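Local coordinates for protein methyltransferase FkbM (Methylobacillus flagellatus KT, PDB 2PY6) that probably transfers a methyl group, most likely from S-adenosylmethionine, to an acceptor whose identity is not established, at residues H66-R71 against L92-P97; I339-E344 against S349-A354. All blocks are in the same frame, centred on the assembly; numbering follows the deposited sequence.

How the contacts relate
Following the chain from the N terminus, contact 1 comes first: helix 64-68 follows strand 54-58, the chain returns through strand 77-82, and the hairpin of strands 92-93 and 96-99 folds back against the end of that helix. The loop so closed spans 20 residues and ties the helix to the edge of a mixed, mainly parallel sheet. Contact 2 opens much later and closes a far shorter loop, with only four residues between segments 339-344 and 349-354, in the methyltransferase domain. The two loops are in series, neither nesting nor crossing. They serve different sheets, on opposite sides of the chain's centre; the centres of contact 1 and contact 2 are about 35 Å apart.

Contact 1 of 2, residues H66-R71 against L92-P97; sequences HLMNVR and LYYGLP
The side chain of M68, a selenomethionine, runs obliquely across Y94, its CB 3.6 Å from Y94 CG, and then curls round to L96. Turns of -50° at chi2 and -64° at chi3 fold the chain so that M68 CE ends 4.0 Å from L96 CG, the two side chains meeting tip to tip, while M68 SE lies 4.1 Å from L96 CD1. A long, flexible, apolar residue suits this place because it can follow the bend between an aromatic ring and a branched leucine. N69 approaches Y94 differently: its amide plane stands almost perpendicular to the ring, with N69 OD1 3.7 Å from Y94 CE1. Y94 and G95 are the central residues of a type I' turn, the reversal of a hairpin with a two-residue loop, in which the backbone of Y93 and L96 pairs both ways (Y93 N to L96 O, 2.8 Å). Both central residues have positive phi, which glycine adopts easily. Y94 also sets CD2 over the centre of the Y93 ring. Strand 77-82 joins the apolar cluster through V78, which touches both M68 and L96. Cutting L96 back to an alanine is likely to open a gap beside V78 and cost M68 CE its contacts with the leucine branch, so that it might turn more freely.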
loop_
_atom_site.group_PDB
_atom_site.type_symbol
_atom_site.label_atom_id
_atom_site.label_comp_id
_atom_site.label_asym_id
_atom_site.label_seq_id
_atom_site.Cartn_x
_atom_site.Cartn_y
_atom_site.Cartn_z
ATOM N N HIS A 66 16.100 14.899 -15.010
ATOM C CA HIS A 66 17.171 15.882 -15.130
ATOM C C HIS A 66 17.812 15.877 -16.523
ATOM O O HIS A 66 18.278 16.926 -16.974
ATOM C CB HIS A 66 18.242 15.700 -14.057
ATOM C CG HIS A 66 17.762 15.954 -12.660
ATOM N ND1 HIS A 66 17.352 17.199 -12.229
ATOM C CD2 HIS A 66 17.693 15.138 -11.580
ATOM C CE1 HIS A 66 17.022 17.132 -10.951
ATOM N NE2 HIS A 66 17.220 15.892 -10.532
ATOM N N LEU A 67 17.858 14.719 -17.193
ATOM C CA LEU A 67 18.383 14.644 -18.567
ATOM C C LEU A 67 17.371 15.185 -19.590
ATOM O O LEU A 67 17.755 15.841 -20.574
ATOM C CB LEU A 67 18.773 13.205 -18.957
ATOM C CG LEU A 67 19.089 12.991 -20.464
ATOM C CD1 LEU A 67 20.297 13.845 -20.918
ATOM C CD2 LEU A 67 19.295 11.539 -20.840
HETATM N N MSE A 68 16.089 14.870 -19.381
HETATM C CA MSE A 68 15.001 15.319 -20.277
HETATM C C MSE A 68 14.683 16.840 -20.181
HETATM O O MSE A 68 14.369 17.471 -21.200
HETATM C CB MSE A 68 13.737 14.457 -20.070
HETATM C CG MSE A 68 13.994 12.945 -20.289
HETATM SE SE MSE A 68 14.933 12.469 -21.974
HETATM C CE MSE A 68 13.616 13.067 -23.252
ATOM N N ASN A 69 14.796 17.419 -18.977
ATOM C CA ASN A 69 14.583 18.866 -18.777
ATOM C C ASN A 69 15.810 19.724 -19.112
ATOM O O ASN A 69 15.743 20.953 -19.021
ATOM C CB ASN A 69 14.147 19.155 -17.327
ATOM C CG ASN A 69 12.778 18.583 -16.994
ATOM O OD1 ASN A 69 11.916 18.450 -17.864
ATOM N ND2 ASN A 69 12.564 18.273 -15.721
ATOM N N VAL A 70 16.913 19.069 -19.496
ATOM C CA VAL A 70 18.193 19.712 -19.822
ATOM C C VAL A 70 18.003 20.896 -20.759
ATOM O O VAL A 70 17.227 20.819 -21.725
ATOM C CB VAL A 70 19.218 18.695 -20.451
ATOM C CG1 VAL A 70 18.888 18.386 -21.929
ATOM C CG2 VAL A 70 20.622 19.203 -20.342
ATOM N N ARG A 71 18.716 21.983 -20.446
ATOM C CA ARG A 71 18.684 23.206 -21.230
ATOM C C ARG A 71 19.433 22.978 -22.551
ATOM O O ARG A 71 20.523 22.384 -22.567
ATOM C CB ARG A 71 19.308 24.363 -20.437
ATOM N N LEU A 92 3.609 8.240 -21.879
ATOM C CA LEU A 92 4.945 8.575 -22.357
ATOM C C LEU A 92 5.755 9.089 -21.169
ATOM O O LEU A 92 5.192 9.567 -20.185
ATOM C CB LEU A 92 4.865 9.626 -23.475
ATOM C CG LEU A 92 4.054 9.222 -24.722
ATOM C CD1 LEU A 92 4.025 10.361 -25.725
ATOM C CD2 LEU A 92 4.566 7.950 -25.400
ATOM N N TYR A 93 7.072 8.944 -21.237
ATOM C CA TYR A 93 7.945 9.465 -20.199
ATOM C C TYR A 93 8.761 10.591 -20.851
ATOM O O TYR A 93 9.713 10.327 -21.573
ATOM C CB TYR A 93 8.828 8.359 -19.644
ATOM C CG TYR A 93 9.718 8.811 -18.500
ATOM C CD1 TYR A 93 9.189 9.075 -17.249
ATOM C CD2 TYR A 93 11.088 8.975 -18.677
ATOM C CE1 TYR A 93 10.004 9.485 -16.192
ATOM C CE2 TYR A 93 11.909 9.387 -17.621
ATOM C CZ TYR A 93 11.364 9.631 -16.382
ATOM O OH TYR A 93 12.180 10.057 -15.330
ATOM N N TYR A 94 8.357 11.839 -20.604
ATOM C CA TYR A 94 8.951 13.031 -21.254
ATOM C C TYR A 94 8.926 12.842 -22.774
ATOM O O TYR A 94 9.941 13.014 -23.451
ATOM C CB TYR A 94 10.357 13.365 -20.709
ATOM C CG TYR A 94 10.289 13.779 -19.258
ATOM C CD1 TYR A 94 9.863 15.067 -18.897
ATOM C CD2 TYR A 94 10.584 12.880 -18.244
ATOM C CE1 TYR A 94 9.759 15.442 -17.549
ATOM C CE2 TYR A 94 10.497 13.249 -16.898
ATOM C CZ TYR A 94 10.079 14.518 -16.557
ATOM O OH TYR A 94 9.968 14.857 -15.232
ATOM N N GLY A 95 7.760 12.438 -23.286
ATOM C CA GLY A 95 7.571 12.188 -24.706
ATOM C C GLY A 95 8.103 10.862 -25.203
ATOM O O GLY A 95 7.920 10.523 -26.365
ATOM N N LEU A 96 8.757 10.090 -24.338
ATOM C CA LEU A 96 9.337 8.824 -24.758
ATOM C C LEU A 96 8.392 7.621 -24.563
ATOM O O LEU A 96 7.683 7.538 -23.572
ATOM C CB LEU A 96 10.611 8.535 -23.953
ATOM C CG LEU A 96 11.757 9.547 -23.863
ATOM C CD1 LEU A 96 12.725 9.126 -22.730
ATOM C CD2 LEU A 96 12.457 9.716 -25.180
ATOM N N PRO A 97 8.436 6.646 -25.482
ATOM C CA PRO A 97 7.658 5.446 -25.206
ATOM C C PRO A 97 8.208 4.708 -23.976
ATOM O O PRO A 97 9.406 4.805 -23.687
ATOM C CB PRO A 97 7.809 4.616 -26.487
ATOM C CG PRO A 97 8.971 5.180 -27.208
ATOM C CD PRO A 97 9.108 6.604 -26.791
#

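Contact 2 of 2, residues I339-E344 against S349-A354; sequences IKMDIE and SALKGA
NZ of K340 is gripped by the carboxylate of D232 in a salt bridge and by the carbonyl O of G234, with a weak hydrogen bond to S240, on one face of a strand whose other face carries M341 to A350 and L351. M341, a selenomethionine, is extended through chi2, CG anti to the backbone N (chi1 -169°), and bends at chi3. Its end therefore crosses L351 obliquely, M341 SE 4.0 Å from L351 CG, while M341 CE comes within 3.7 Å of A350 CB. A small alanine suits a helix face that must accept so long a side chain. Strand 338-341 is joined through helices 347-352 and 355-361 to its parallel neighbour 364-368, a beta-alpha-beta connection of the Rossmann-like methyltransferase fold; the loop of G234 follows strand 229-233, where relatives bind S-adenosylmethionine. Just past the strand, I343 holds CG1 between its backbone N and carbonyl carbon (chi1 64°), and I343 CD1 reaches to 3.6 Å from A350 CB. OE2 of E347 accepts the N-H of I343, linking the residues after the strand to the first turn of the helix. At the other end, I339 CD1 meets A354 CB more loosely, at 4.5 Å. L351 also packs on I367 of strand 364-368 and on helix 375-386 through L379 and I383.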
loop_
_atom_site.group_PDB
_atom_site.type_symbol
_atom_site.label_atom_id
_atom_site.label_comp_id
_atom_site.label_asym_id
_atom_site.label_seq_id
_atom_site.Cartn_x
_atom_site.Cartn_y
_atom_site.Cartn_z
ATOM N N ILE A 339 23.906 25.569 16.541
ATOM C CA ILE A 339 23.350 26.059 15.281
ATOM C C ILE A 339 23.385 24.923 14.223
ATOM O O ILE A 339 24.455 24.407 13.842
ATOM C CB ILE A 339 24.028 27.357 14.742
ATOM C CG1 ILE A 339 23.937 28.487 15.771
ATOM C CG2 ILE A 339 23.345 27.831 13.408
ATOM C CD1 ILE A 339 24.857 29.638 15.510
ATOM N N LYS A 340 22.187 24.506 13.828
ATOM C CA LYS A 340 21.980 23.553 12.754
ATOM C C LYS A 340 21.662 24.421 11.548
ATOM O O LYS A 340 20.878 25.387 11.682
ATOM C CB LYS A 340 20.820 22.610 13.073
ATOM C CG LYS A 340 20.303 21.773 11.823
ATOM C CD LYS A 340 19.195 22.541 11.090
ATOM C CE LYS A 340 18.627 21.858 9.970
ATOM N NZ LYS A 340 17.268 22.359 9.788
HETATM N N MSE A 341 22.252 24.106 10.396
HETATM C CA MSE A 341 22.048 24.891 9.189
HETATM C C MSE A 341 21.951 24.012 7.948
HETATM O O MSE A 341 22.885 23.243 7.629
HETATM C CB MSE A 341 23.177 25.892 8.996
HETATM C CG MSE A 341 22.904 26.919 7.896
HETATM SE SE MSE A 341 24.277 28.205 7.614
HETATM C CE MSE A 341 23.995 29.228 9.074
ATOM N N ASP A 342 20.813 24.140 7.259
ATOM C CA ASP A 342 20.588 23.512 5.976
ATOM C C ASP A 342 19.608 24.401 5.214
ATOM O O ASP A 342 18.399 24.232 5.351
ATOM C CB ASP A 342 19.993 22.127 6.126
ATOM C CG ASP A 342 19.812 21.415 4.789
ATOM O OD1 ASP A 342 20.327 21.864 3.733
ATOM O OD2 ASP A 342 19.133 20.390 4.807
ATOM N N ILE A 343 20.135 25.314 4.395
ATOM C CA ILE A 343 19.287 26.284 3.673
ATOM C C ILE A 343 19.477 26.301 2.171
ATOM O O ILE A 343 20.489 25.834 1.663
ATOM C CB ILE A 343 19.452 27.718 4.302
ATOM C CG1 ILE A 343 20.876 28.257 4.154
ATOM C CG2 ILE A 343 19.101 27.638 5.801
ATOM C CD1 ILE A 343 21.030 29.759 4.445
ATOM N N GLU A 344 18.477 26.807 1.452
ATOM C CA GLU A 344 18.584 26.906 -0.032
ATOM C C GLU A 344 19.538 28.048 -0.489
ATOM O O GLU A 344 20.279 27.920 -1.485
ATOM C CB GLU A 344 17.191 27.064 -0.693
ATOM N N SER A 349 26.590 33.580 3.603
ATOM C CA SER A 349 25.905 34.794 4.070
ATOM C C SER A 349 25.170 34.576 5.400
ATOM O O SER A 349 25.133 35.458 6.281
ATOM C CB SER A 349 24.917 35.330 3.033
ATOM O OG SER A 349 25.591 35.952 1.952
ATOM N N ALA A 350 24.581 33.405 5.540
ATOM C CA ALA A 350 23.875 33.068 6.743
ATOM C C ALA A 350 24.770 32.985 7.951
ATOM O O ALA A 350 24.378 33.415 9.006
ATOM C CB ALA A 350 23.108 31.808 6.535
ATOM N N LEU A 351 25.971 32.427 7.791
ATOM C CA LEU A 351 26.944 32.342 8.842
ATOM C C LEU A 351 27.492 33.711 9.235
ATOM O O LEU A 351 27.746 33.962 10.415
ATOM C CB LEU A 351 28.108 31.423 8.430
ATOM C CG LEU A 351 27.823 29.911 8.390
ATOM C CD1 LEU A 351 28.924 29.188 7.620
ATOM C CD2 LEU A 351 27.688 29.346 9.751
ATOM N N LYS A 352 27.656 34.596 8.264
ATOM C CA LYS A 352 28.122 35.952 8.542
ATOM C C LYS A 352 27.070 36.685 9.348
ATOM O O LYS A 352 27.402 37.492 10.182
ATOM C CB LYS A 352 28.394 36.721 7.253
ATOM C CG LYS A 352 29.555 36.168 6.447
ATOM C CD LYS A 352 29.660 36.870 5.146
ATOM C CE LYS A 352 30.986 36.558 4.515
ATOM N NZ LYS A 352 31.119 37.223 3.229
ATOM N N GLY A 353 25.802 36.389 9.097
ATOM C CA GLY A 353 24.704 36.949 9.897
ATOM C C GLY A 353 24.591 36.371 11.316
ATOM O O GLY A 353 23.778 36.838 12.109
ATOM N N ALA A 354 25.401 35.355 11.624
ATOM C CA ALA A 354 25.485 34.750 12.956
ATOM C C ALA A 354 26.876 34.930 13.578
ATOM O O ALA A 354 27.187 34.303 14.589
ATOM C CB ALA A 354 25.119 33.233 12.860
#